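Local atomic coordinates of putative protease (Parabacteroides distasonis ATCC 8503, PDB entry 3KD4), a protein that is of unknown function but, as a putative exported protease, may hydrolyse peptides outside the cytoplasm. Residues S305-T317 / L346-S359. Sequence-based numbering, arbitrary orientation.
Sequences SEVLAVYPGHLDT and LTNRGGLDKVVSLS. With GOL (glycerol), chain N.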
loop_
_atom_site.group_PDB
_atom_site.type_symbol
_atom_site.label_atom_id
_atom_site.label_comp_id
_atom_site.label_asym_id
_atom_site.label_seq_id
_atom_site.Cartn_x
_atom_site.Cartn_y
_atom_site.Cartn_z
ATOM N N SER A 305 6.219 -21.793 11.808
ATOM C CA SER A 305 5.957 -20.505 11.189
ATOM C C SER A 305 6.750 -20.318 9.899
ATOM O O SER A 305 7.827 -20.908 9.687
ATOM C CB SER A 305 6.291 -19.346 12.163
ATOM O OG SER A 305 5.510 -19.460 13.367
ATOM N N GLU A 306 6.218 -19.471 9.037
ATOM C CA GLU A 306 6.870 -19.135 7.768
ATOM C C GLU A 306 6.555 -17.701 7.345
ATOM O O GLU A 306 5.448 -17.209 7.586
ATOM C CB GLU A 306 6.318 -20.049 6.679
ATOM C CG GLU A 306 7.194 -21.170 6.246
ATOM C CD GLU A 306 6.659 -21.836 4.956
ATOM O OE1 GLU A 306 5.592 -22.455 5.036
ATOM O OE2 GLU A 306 7.305 -21.690 3.891
ATOM N N VAL A 307 7.489 -17.068 6.646
ATOM C CA VAL A 307 7.263 -15.756 6.048
ATOM C C VAL A 307 6.415 -15.939 4.782
ATOM O O VAL A 307 6.555 -16.932 4.044
ATOM C CB VAL A 307 8.606 -15.025 5.769
ATOM C CG1 VAL A 307 8.376 -13.691 5.066
ATOM C CG2 VAL A 307 9.393 -14.826 7.091
ATOM N N LEU A 308 5.509 -14.992 4.557
ATOM C CA LEU A 308 4.657 -14.967 3.378
ATOM C C LEU A 308 4.879 -13.677 2.620
ATOM O O LEU A 308 5.037 -12.610 3.215
ATOM C CB LEU A 308 3.176 -15.024 3.788
ATOM C CG LEU A 308 2.741 -16.101 4.787
ATOM C CD1 LEU A 308 1.210 -16.007 5.029
ATOM C CD2 LEU A 308 3.137 -17.505 4.274
ATOM N N ALA A 309 4.857 -13.789 1.310
ATOM C CA ALA A 309 4.875 -12.656 0.411
ATOM C C ALA A 309 3.462 -12.440 -0.150
ATOM O O ALA A 309 2.777 -13.402 -0.511
ATOM C CB ALA A 309 5.883 -12.888 -0.723
ATOM N N VAL A 310 3.041 -11.178 -0.219
ATOM C CA VAL A 310 1.739 -10.809 -0.762
ATOM C C VAL A 310 1.937 -10.036 -2.054
ATOM O O VAL A 310 2.642 -9.000 -2.076
ATOM C CB VAL A 310 0.941 -9.921 0.260
ATOM C CG1 VAL A 310 -0.498 -9.637 -0.233
ATOM C CG2 VAL A 310 0.930 -10.589 1.668
ATOM N N TYR A 311 1.355 -10.562 -3.126
ATOM C CA TYR A 311 1.392 -9.971 -4.445
ATOM C C TYR A 311 0.009 -9.487 -4.841
ATOM O O TYR A 311 -1.005 -10.016 -4.363
ATOM C CB TYR A 311 1.733 -11.029 -5.496
ATOM C CG TYR A 311 3.085 -11.657 -5.386
ATOM C CD1 TYR A 311 3.295 -12.791 -4.612
ATOM C CD2 TYR A 311 4.158 -11.117 -6.062
ATOM C CE1 TYR A 311 4.573 -13.387 -4.563
ATOM C CE2 TYR A 311 5.389 -11.689 -6.002
ATOM C CZ TYR A 311 5.595 -12.812 -5.262
ATOM O OH TYR A 311 6.871 -13.306 -5.218
ATOM N N PRO A 312 -0.046 -8.537 -5.785
ATOM C CA PRO A 312 -1.319 -8.204 -6.407
ATOM C C PRO A 312 -1.954 -9.422 -7.008
ATOM O O PRO A 312 -1.268 -10.333 -7.512
ATOM C CB PRO A 312 -0.948 -7.196 -7.502
ATOM C CG PRO A 312 0.370 -6.638 -7.092
ATOM C CD PRO A 312 1.071 -7.713 -6.287
ATOM N N GLY A 313 -3.274 -9.453 -6.965
ATOM C CA GLY A 313 -3.989 -10.628 -7.325
ATOM C C GLY A 313 -4.032 -10.936 -8.803
ATOM O O GLY A 313 -4.286 -12.069 -9.175
ATOM N N HIS A 314 -3.773 -9.992 -9.674
ATOM C CA HIS A 314 -3.870 -10.192 -11.118
ATOM C C HIS A 314 -2.541 -10.680 -11.746
ATOM O O HIS A 314 -2.461 -10.873 -12.926
ATOM C CB HIS A 314 -4.308 -8.862 -11.778
ATOM C CG HIS A 314 -3.344 -7.727 -11.575
ATOM N ND1 HIS A 314 -3.462 -6.815 -10.543
ATOM C CD2 HIS A 314 -2.257 -7.343 -12.292
ATOM C CE1 HIS A 314 -2.483 -5.927 -10.630
ATOM N NE2 HIS A 314 -1.740 -6.228 -11.682
ATOM N N LEU A 315 -1.491 -10.835 -10.943
ATOM C CA LEU A 315 -0.164 -11.120 -11.486
ATOM C C LEU A 315 0.111 -12.607 -11.631
ATOM O O LEU A 315 -0.296 -13.421 -10.793
ATOM C CB LEU A 315 0.907 -10.606 -10.557
ATOM C CG LEU A 315 1.235 -9.147 -10.486
ATOM C CD1 LEU A 315 2.404 -9.095 -9.478
ATOM C CD2 LEU A 315 1.602 -8.547 -11.864
ATOM N N ASP A 316 0.869 -12.946 -12.659
ATOM C CA ASP A 316 1.372 -14.297 -12.786
ATOM C C ASP A 316 2.601 -14.390 -11.924
ATOM O O ASP A 316 3.662 -13.919 -12.306
ATOM C CB ASP A 316 1.712 -14.594 -14.235
ATOM C CG ASP A 316 2.389 -15.964 -14.409
ATOM O OD1 ASP A 316 2.633 -16.696 -13.431
ATOM O OD2 ASP A 316 2.710 -16.265 -15.549
ATOM N N THR A 317 2.456 -14.982 -10.749
ATOM C CA THR A 317 3.544 -15.005 -9.781
ATOM C C THR A 317 4.639 -16.034 -10.147
ATOM O O THR A 317 5.704 -15.999 -9.569
ATOM C CB THR A 317 3.044 -15.205 -8.324
ATOM O OG1 THR A 317 2.329 -16.424 -8.224
ATOM C CG2 THR A 317 2.118 -14.053 -7.937
ATOM N N LEU A 346 -4.520 -10.114 6.859
ATOM C CA LEU A 346 -4.581 -10.628 5.484
ATOM C C LEU A 346 -5.999 -10.937 5.061
ATOM O O LEU A 346 -6.329 -10.807 3.890
ATOM C CB LEU A 346 -3.724 -11.886 5.298
ATOM C CG LEU A 346 -2.217 -11.734 5.305
ATOM C CD1 LEU A 346 -1.592 -13.124 5.058
ATOM C CD2 LEU A 346 -1.737 -10.755 4.249
ATOM N N THR A 347 -6.846 -11.298 6.016
ATOM C CA THR A 347 -8.242 -11.627 5.729
ATOM C C THR A 347 -9.120 -10.391 5.411
ATOM O O THR A 347 -10.287 -10.539 5.026
ATOM C CB THR A 347 -8.842 -12.440 6.890
ATOM O OG1 THR A 347 -8.713 -11.688 8.114
ATOM C CG2 THR A 347 -8.112 -13.808 7.021
ATOM N N ASN A 348 -8.573 -9.177 5.532
ATOM C CA ASN A 348 -9.311 -7.989 5.084
ATOM C C ASN A 348 -9.465 -7.969 3.582
ATOM O O ASN A 348 -10.545 -7.738 3.056
ATOM C CB ASN A 348 -8.666 -6.680 5.565
ATOM C CG ASN A 348 -8.913 -6.409 7.016
ATOM O OD1 ASN A 348 -9.433 -7.250 7.752
ATOM N ND2 ASN A 348 -8.565 -5.216 7.442
ATOM N N ARG A 349 -8.376 -8.209 2.865
ATOM C CA ARG A 349 -8.440 -8.221 1.408
ATOM C C ARG A 349 -8.634 -9.632 0.863
ATOM O O ARG A 349 -9.052 -9.824 -0.276
ATOM C CB ARG A 349 -7.189 -7.561 0.826
ATOM C CG ARG A 349 -7.030 -6.056 1.186
ATOM C CD ARG A 349 -5.695 -5.504 0.695
ATOM N NE ARG A 349 -5.515 -5.790 -0.723
ATOM C CZ ARG A 349 -6.136 -5.142 -1.710
ATOM N NH1 ARG A 349 -6.959 -4.128 -1.452
ATOM N NH2 ARG A 349 -5.937 -5.499 -2.975
ATOM N N GLY A 350 -8.304 -10.641 1.660
ATOM C CA GLY A 350 -8.515 -12.017 1.271
ATOM C C GLY A 350 -7.971 -12.341 -0.097
ATOM O O GLY A 350 -6.804 -12.056 -0.412
ATOM N N GLY A 351 -8.847 -12.922 -0.920
ATOM C CA GLY A 351 -8.530 -13.319 -2.269
ATOM C C GLY A 351 -8.367 -12.203 -3.304
ATOM O O GLY A 351 -8.114 -12.500 -4.460
ATOM N N LEU A 352 -8.451 -10.930 -2.913
ATOM C CA LEU A 352 -8.043 -9.847 -3.816
ATOM C C LEU A 352 -6.541 -9.951 -4.163
ATOM O O LEU A 352 -6.107 -9.512 -5.202
ATOM C CB LEU A 352 -8.347 -8.494 -3.187
ATOM C CG LEU A 352 -9.833 -8.095 -3.110
ATOM C CD1 LEU A 352 -9.963 -6.660 -2.622
ATOM C CD2 LEU A 352 -10.519 -8.262 -4.468
ATOM N N ASP A 353 -5.761 -10.540 -3.267
ATOM C CA ASP A 353 -4.319 -10.640 -3.414
ATOM C C ASP A 353 -3.893 -12.105 -3.463
ATOM O O ASP A 353 -4.639 -12.978 -3.085
ATOM C CB ASP A 353 -3.630 -9.984 -2.221
ATOM C CG ASP A 353 -3.912 -8.478 -2.130
ATOM O OD1 ASP A 353 -4.244 -7.844 -3.157
ATOM O OD2 ASP A 353 -3.823 -7.947 -1.013
ATOM N N LYS A 354 -2.680 -12.325 -3.932
ATOM C CA LYS A 354 -2.088 -13.653 -4.012
ATOM C C LYS A 354 -1.039 -13.736 -2.922
ATOM O O LYS A 354 -0.145 -12.891 -2.844
ATOM C CB LYS A 354 -1.480 -13.875 -5.395
ATOM C CG LYS A 354 -2.451 -14.482 -6.392
ATOM C CD LYS A 354 -1.919 -14.443 -7.833
ATOM C CE LYS A 354 -2.997 -14.898 -8.829
ATOM N NZ LYS A 354 -2.367 -15.337 -10.101
ATOM N N VAL A 355 -1.157 -14.736 -2.074
ATOM C CA VAL A 355 -0.272 -14.890 -0.929
ATOM C C VAL A 355 0.526 -16.161 -1.134
ATOM O O VAL A 355 -0.047 -17.220 -1.413
ATOM C CB VAL A 355 -1.083 -14.920 0.359
ATOM C CG1 VAL A 355 -0.204 -15.192 1.594
ATOM C CG2 VAL A 355 -1.870 -13.615 0.470
ATOM N N VAL A 356 1.847 -16.049 -1.058
ATOM C CA VAL A 356 2.721 -17.210 -1.280
ATOM C C VAL A 356 3.764 -17.295 -0.196
ATOM O O VAL A 356 4.446 -16.281 0.089
ATOM C CB VAL A 356 3.419 -17.113 -2.645
ATOM C CG1 VAL A 356 4.193 -18.404 -2.923
ATOM C CG2 VAL A 356 2.424 -16.807 -3.760
ATOM N N SER A 357 3.917 -18.465 0.435
ATOM C CA SER A 357 4.990 -18.660 1.402
ATOM C C SER A 357 6.378 -18.615 0.698
ATOM O O SER A 357 6.471 -18.842 -0.502
ATOM C CB SER A 357 4.829 -20.006 2.101
ATOM O OG SER A 357 5.159 -21.063 1.230
ATOM N N LEU A 358 7.434 -18.312 1.436
ATOM C CA LEU A 358 8.804 -18.319 0.876
ATOM C C LEU A 358 9.299 -19.689 0.413
ATOM O O LEU A 358 10.206 -19.775 -0.423
ATOM C CB LEU A 358 9.823 -17.709 1.846
ATOM C CG LEU A 358 9.647 -16.230 2.241
ATOM C CD1 LEU A 358 10.954 -15.597 2.747
ATOM C CD2 LEU A 358 9.042 -15.373 1.159
ATOM N N SER A 359 8.662 -20.746 0.892
ATOM C CA SER A 359 8.905 -22.082 0.382
ATOM C C SER A 359 8.051 -22.328 -0.857
ATOM O O SER A 359 8.112 -23.395 -1.397
ATOM C CB SER A 359 8.623 -23.143 1.451
ATOM O OG SER A 359 7.279 -23.081 1.885
HETATM C C1 GOL N . -6.063 -7.517 -8.834
HETATM O O1 GOL N . -4.776 -6.962 -8.597
HETATM C C2 GOL N . -7.052 -7.475 -7.642
HETATM O O2 GOL N . -7.691 -8.732 -7.454
HETATM C C3 GOL N . -8.144 -6.443 -7.862
HETATM O O3 GOL N . -7.686 -5.184 -7.447
HETATM O O HOH W 1 4.304 -23.132 2.909
HETATM O O HOH W 2 -4.669 -7.065 -5.752
HETATM O O HOH W 3 -0.021 -16.656 -10.454
#
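A309 and V356 exchange two backbone hydrogen bonds, A309 N to V356 O (2.8 Å) and V356 N to A309 O; Y311 and K354 do the same two residues on, and L358 N adds a bond to V307 O. Strands 305-312 and 353-357 run antiparallel, as neighbours in a five-stranded sheet.

Apolar contacts fall on both faces. On one, L308 CD1 reaches V355 CG1 and L346 CD1, while V310 CG2 packs on L346 CD2 at 3.7 Å. The other carries A309, Y311 and V356: V356 CG2 lies obliquely to the Y311 ring, 4.1 Å from CE1, and L215 of helix 211-222 touches both residues.

In one of its two conformers K354, its chain extended beyond CG, carries NZ past G313 to L315 O (2.9 Å), tilted 34° from that carbonyl plane, and water 3 joins NZ to T317 N. R349 grips D353 in a bidentate, side-on salt bridge, NE to OD2 (2.8 Å) and NH2 to OD1, both within its guanidinium plane, and its NH1 pairs with E418. D353 OD1 also takes a bond from water 2, which accepts a hydrogen bond from G313 N, while D353 CB packs against V310 CG1. With an alanine in place of D353, R349 would probably lose one of its two carboxylate partners, and water 2 one of its anchors. At the far end, water 1 links E306 OE1 with S357 OG, which also bonds to T361 N.

Backbone bonds therefore set the pairing, while the R349-D353 pair and water 2 tie the helical 346-349 segment and the P312-L315 turn together through D353.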